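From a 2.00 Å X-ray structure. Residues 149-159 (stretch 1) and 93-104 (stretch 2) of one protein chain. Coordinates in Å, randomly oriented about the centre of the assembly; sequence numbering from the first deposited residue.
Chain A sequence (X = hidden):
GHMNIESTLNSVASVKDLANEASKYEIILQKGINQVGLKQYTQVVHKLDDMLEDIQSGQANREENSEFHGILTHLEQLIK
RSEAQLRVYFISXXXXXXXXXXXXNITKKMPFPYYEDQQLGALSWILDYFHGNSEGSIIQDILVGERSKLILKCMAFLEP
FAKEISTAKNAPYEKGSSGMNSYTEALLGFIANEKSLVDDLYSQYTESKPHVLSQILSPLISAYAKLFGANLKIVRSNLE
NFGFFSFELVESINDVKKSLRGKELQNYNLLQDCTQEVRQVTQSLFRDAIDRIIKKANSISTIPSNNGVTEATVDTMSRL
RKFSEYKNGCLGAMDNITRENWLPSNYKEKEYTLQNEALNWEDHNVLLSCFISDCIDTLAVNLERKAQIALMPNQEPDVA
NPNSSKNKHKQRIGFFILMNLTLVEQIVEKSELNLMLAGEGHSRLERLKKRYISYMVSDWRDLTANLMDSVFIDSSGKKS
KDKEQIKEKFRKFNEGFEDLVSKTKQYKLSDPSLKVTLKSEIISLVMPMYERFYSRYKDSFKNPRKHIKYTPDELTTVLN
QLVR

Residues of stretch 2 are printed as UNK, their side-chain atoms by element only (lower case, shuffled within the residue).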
# COMPACT_ATOMS: atom_id res chain seq x y z
N LYS A 149 18.95 25.32 11.92
CA LYS A 149 18.28 26.50 11.38
C LYS A 149 18.43 26.52 9.86
O LYS A 149 17.46 26.76 9.14
CB LYS A 149 18.86 27.78 11.99
CG LYS A 149 18.48 27.99 13.45
CD LYS A 149 18.81 29.40 13.94
CE LYS A 149 20.30 29.72 13.88
NZ LYS A 149 20.80 29.91 12.48
N LEU A 150 19.64 26.25 9.38
CA LEU A 150 19.92 26.24 7.96
C LEU A 150 19.04 25.21 7.23
O LEU A 150 18.37 25.53 6.25
CB LEU A 150 21.39 25.88 7.73
CG LEU A 150 22.09 26.23 6.41
CD1 LEU A 150 23.31 25.33 6.25
CD2 LEU A 150 21.16 26.05 5.22
N ILE A 151 19.06 23.98 7.73
CA ILE A 151 18.28 22.90 7.12
C ILE A 151 16.78 23.16 7.14
O ILE A 151 16.08 22.88 6.17
CB ILE A 151 18.57 21.56 7.83
CG1 ILE A 151 20.06 21.23 7.71
CG2 ILE A 151 17.73 20.44 7.21
CD1 ILE A 151 20.50 20.01 8.50
N LEU A 152 16.28 23.70 8.25
CA LEU A 152 14.86 23.99 8.34
C LEU A 152 14.45 25.00 7.26
O LEU A 152 13.34 24.92 6.71
CB LEU A 152 14.52 24.52 9.73
CG LEU A 152 14.54 23.45 10.83
CD1 LEU A 152 14.36 24.10 12.19
CD2 LEU A 152 13.44 22.42 10.57
N LYS A 153 15.34 25.94 6.95
CA LYS A 153 15.08 26.95 5.93
C LYS A 153 15.05 26.31 4.54
O LYS A 153 14.32 26.74 3.66
CB LYS A 153 16.15 28.04 5.97
CG LYS A 153 16.03 29.00 7.14
CD LYS A 153 17.25 29.90 7.24
CE LYS A 153 17.11 30.95 8.33
NZ LYS A 153 16.08 31.96 7.99
N CYS A 154 15.86 25.27 4.36
CA CYS A 154 15.89 24.56 3.08
C CYS A 154 14.60 23.78 2.91
O CYS A 154 13.96 23.84 1.86
CB CYS A 154 17.08 23.60 3.03
SG CYS A 154 18.68 24.41 3.04
N MET A 155 14.23 23.04 3.95
CA MET A 155 13.02 22.24 3.90
C MET A 155 11.78 23.13 3.79
O MET A 155 10.70 22.67 3.41
CB MET A 155 12.92 21.37 5.16
CG MET A 155 14.04 20.34 5.30
SD MET A 155 14.12 19.14 3.95
CE MET A 155 12.56 18.31 4.18
N ALA A 156 11.95 24.41 4.14
CA ALA A 156 10.85 25.36 4.07
C ALA A 156 10.36 25.53 2.63
O ALA A 156 9.20 25.83 2.39
CB ALA A 156 11.29 26.71 4.63
N PHE A 157 11.27 25.33 1.68
CA PHE A 157 10.95 25.45 0.26
C PHE A 157 10.03 24.33 -0.23
O PHE A 157 9.32 24.50 -1.23
CB PHE A 157 12.24 25.45 -0.57
CG PHE A 157 13.00 26.74 -0.51
CD1 PHE A 157 12.57 27.85 -1.22
CD2 PHE A 157 14.16 26.85 0.26
CE1 PHE A 157 13.27 29.05 -1.16
CE2 PHE A 157 14.86 28.05 0.33
CZ PHE A 157 14.42 29.15 -0.38
N LEU A 158 10.05 23.20 0.47
CA LEU A 158 9.23 22.05 0.09
C LEU A 158 7.97 21.91 0.94
O LEU A 158 7.00 21.29 0.52
CB LEU A 158 10.06 20.77 0.21
CG LEU A 158 11.41 20.76 -0.52
CD1 LEU A 158 12.10 19.44 -0.27
CD2 LEU A 158 11.20 20.98 -2.01
N GLU A 159 8.00 22.48 2.14
CA GLU A 159 6.87 22.43 3.06
C GLU A 159 5.54 22.76 2.39
O GLU A 159 4.55 22.06 2.59
CB GLU A 159 7.12 23.41 4.22
CG GLU A 159 5.92 23.67 5.12
CD GLU A 159 5.43 22.43 5.83
OE1 GLU A 159 6.27 21.60 6.22
OE2 GLU A 159 4.20 22.29 6.00
N UNK A 93 31.70 30.39 9.35
CA UNK A 93 32.00 29.27 8.46
C UNK A 93 30.76 28.40 8.27
O UNK A 93 30.42 28.00 7.15
c UNK A 93 35.63 28.40 9.53
c UNK A 93 33.14 28.40 9.02
c UNK A 93 33.29 27.13 8.20
c UNK A 93 34.45 29.17 9.00
N UNK A 94 30.07 28.11 9.37
CA UNK A 94 28.87 27.30 9.31
C UNK A 94 27.82 27.93 8.41
O UNK A 94 27.07 27.23 7.71
c UNK A 94 29.16 24.78 11.07
c UNK A 94 28.42 26.14 13.03
c UNK A 94 28.29 27.08 10.71
c UNK A 94 29.08 26.18 11.66
N UNK A 95 27.76 29.26 8.40
CA UNK A 95 26.78 29.94 7.56
C UNK A 95 27.27 30.28 6.16
O UNK A 95 26.61 31.03 5.43
o UNK A 95 25.72 30.75 10.58
c UNK A 95 25.32 30.82 9.42
c UNK A 95 26.25 31.17 8.28
n UNK A 95 24.06 30.58 9.08
N UNK A 96 28.42 29.73 5.77
CA UNK A 96 28.96 29.97 4.44
C UNK A 96 28.01 29.29 3.44
O UNK A 96 27.98 29.64 2.27
c UNK A 96 30.36 29.39 4.33
o UNK A 96 30.38 28.01 4.62
N UNK A 97 27.25 28.31 3.91
CA UNK A 97 26.28 27.61 3.07
C UNK A 97 24.94 28.29 3.32
O UNK A 97 24.45 28.29 4.45
c UNK A 97 27.37 23.88 3.55
c UNK A 97 26.12 26.12 3.44
c UNK A 97 27.47 25.41 3.38
c UNK A 97 25.13 25.45 2.49
N UNK A 98 24.33 28.85 2.27
CA UNK A 98 23.05 29.54 2.43
C UNK A 98 21.85 28.63 2.16
O UNK A 98 21.96 27.64 1.43
c UNK A 98 24.20 31.63 1.48
c UNK A 98 25.83 33.04 2.77
c UNK A 98 24.59 32.14 2.86
c UNK A 98 22.96 30.75 1.50
n UNK A 98 26.31 33.52 4.10
N UNK A 99 20.69 28.96 2.75
CA UNK A 99 19.49 28.15 2.53
C UNK A 99 19.23 28.04 1.04
O UNK A 99 19.49 28.98 0.28
c UNK A 99 18.41 28.95 3.26
c UNK A 99 19.16 29.60 4.38
c UNK A 99 20.42 30.07 3.68
N UNK A 100 18.72 26.90 0.60
CA UNK A 100 18.46 26.71 -0.81
C UNK A 100 17.29 25.77 -1.00
O UNK A 100 16.97 24.99 -0.10
c UNK A 100 19.62 22.35 -1.18
c UNK A 100 19.70 26.14 -1.50
c UNK A 100 20.61 22.14 -0.22
c UNK A 100 21.31 23.21 0.31
c UNK A 100 21.02 24.51 -0.12
c UNK A 100 19.34 23.65 -1.60
c UNK A 100 20.04 24.74 -1.07
N UNK A 101 16.65 25.84 -2.16
CA UNK A 101 15.52 24.98 -2.46
C UNK A 101 16.09 23.64 -2.93
O UNK A 101 16.69 23.56 -4.00
o UNK A 101 13.54 23.54 -3.99
c UNK A 101 13.41 24.77 -3.83
c UNK A 101 14.64 25.60 -3.55
o UNK A 101 12.30 25.35 -3.90
N UNK A 102 15.91 22.58 -2.13
CA UNK A 102 16.41 21.23 -2.45
C UNK A 102 15.85 20.69 -3.77
O UNK A 102 16.54 19.97 -4.49
c UNK A 102 15.16 22.57 -0.86
c UNK A 102 15.80 21.41 -0.15
c UNK A 102 15.95 20.40 -1.26
N UNK A 103 14.60 21.03 -4.06
CA UNK A 103 13.93 20.57 -5.28
C UNK A 103 14.76 20.82 -6.53
O UNK A 103 14.68 20.06 -7.50
c UNK A 103 11.59 19.22 -6.55
o UNK A 103 12.29 18.50 -7.26
n UNK A 103 10.68 18.74 -5.72
c UNK A 103 12.57 21.25 -5.43
c UNK A 103 11.74 20.73 -6.58
N UNK A 104 15.56 21.88 -6.52
CA UNK A 104 16.41 22.19 -7.67
C UNK A 104 17.50 21.13 -7.79
O UNK A 104 17.68 20.52 -8.85
c UNK A 104 18.16 23.77 -8.58
c UNK A 104 16.01 24.68 -7.59
c UNK A 104 17.08 23.58 -7.51
c UNK A 104 16.51 26.06 -7.27

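Position 93 carries four carbons, forked at the first, one arm two carbons long, and lies out of reach of stretch 1: Ile93. Position 94 also has four carbons, but forked at the second, and its backbone O lies 4.5 Å from Leu150 CD1: Leu94. At 95, two carbons end in one oxygen and one nitrogen, the amide of Asn95, the first residue to leave helical phi/psi. Position 96 has one carbon and one oxygen, so it is Ser96; its OG donates to Ile93 O at 2.5 Å, holding the turn after the helix.

Position 97 repeats the fork at the first carbon with one longer arm. Its CA-to-CB bond points toward stretch 1, and Leu150 CD1 lies 3.6 Å from its backbone O and 4.1 Å from its CB: Ile97. Four carbons in a row ending in nitrogen, on a CA-to-CB bond that points away, mark position 98 as Lys98; its NZ donates to Asn95 O at 2.8 Å.

At 99, three carbons close a ring onto the backbone N. Leu150 CD2 lies 3.8 Å from its CA, and Lys153 packs on a ring carbon: Pro99. That contact, Lys153 CD to Pro99 CG, is 3.5 Å, so a lysine's aliphatic stem serves as apolar surface. Position 100 has one carbon and a six-carbon ring with no oxygen. Its CA-to-CB bond points away, yet Cys154 SG sits over one ring face, 4.2 Å from the centroid: Phe100.

Position 101 has two carbons, the second bearing two oxygens. Its CB lies over the face of the Phe157 ring, 4.0 Å from the centroid, a CH-pi contact: Asp101. At the N-cap, Asp101 OD1 accepts a weak bond from the backbone N of 103 at 2.7 Å. Position 102 again closes three carbons onto N, its CB 4.1 Å from Leu158 CD1: Pro102, whose CD is 3.2 Å from Cys154 O. Position 103 has three carbons, the third holding oxygen and nitrogen, with CB 3.7 Å from Leu158 CD2: Gln103. Position 104, four carbons forked at the first with one longer arm, is Ile104, which makes no contact with stretch 1.

The contact works by packing an extended segment against a helix and the turns beyond it. Cys154 is the pivot: Phe100 N donates to Cys154 SG at 3.5 Å, nearly straight at 164°, while Phe100 O approaches Cys154 CA at 3.4 Å. Around it, Leu150, Phe157 and Leu158 supply apolar surface. The rule to read: one cysteine meets backbone and ring of Phe100, while Pro99 and Pro102 pack alongside.

Stretch 2 (93-104) ILNSIKPFDPQI
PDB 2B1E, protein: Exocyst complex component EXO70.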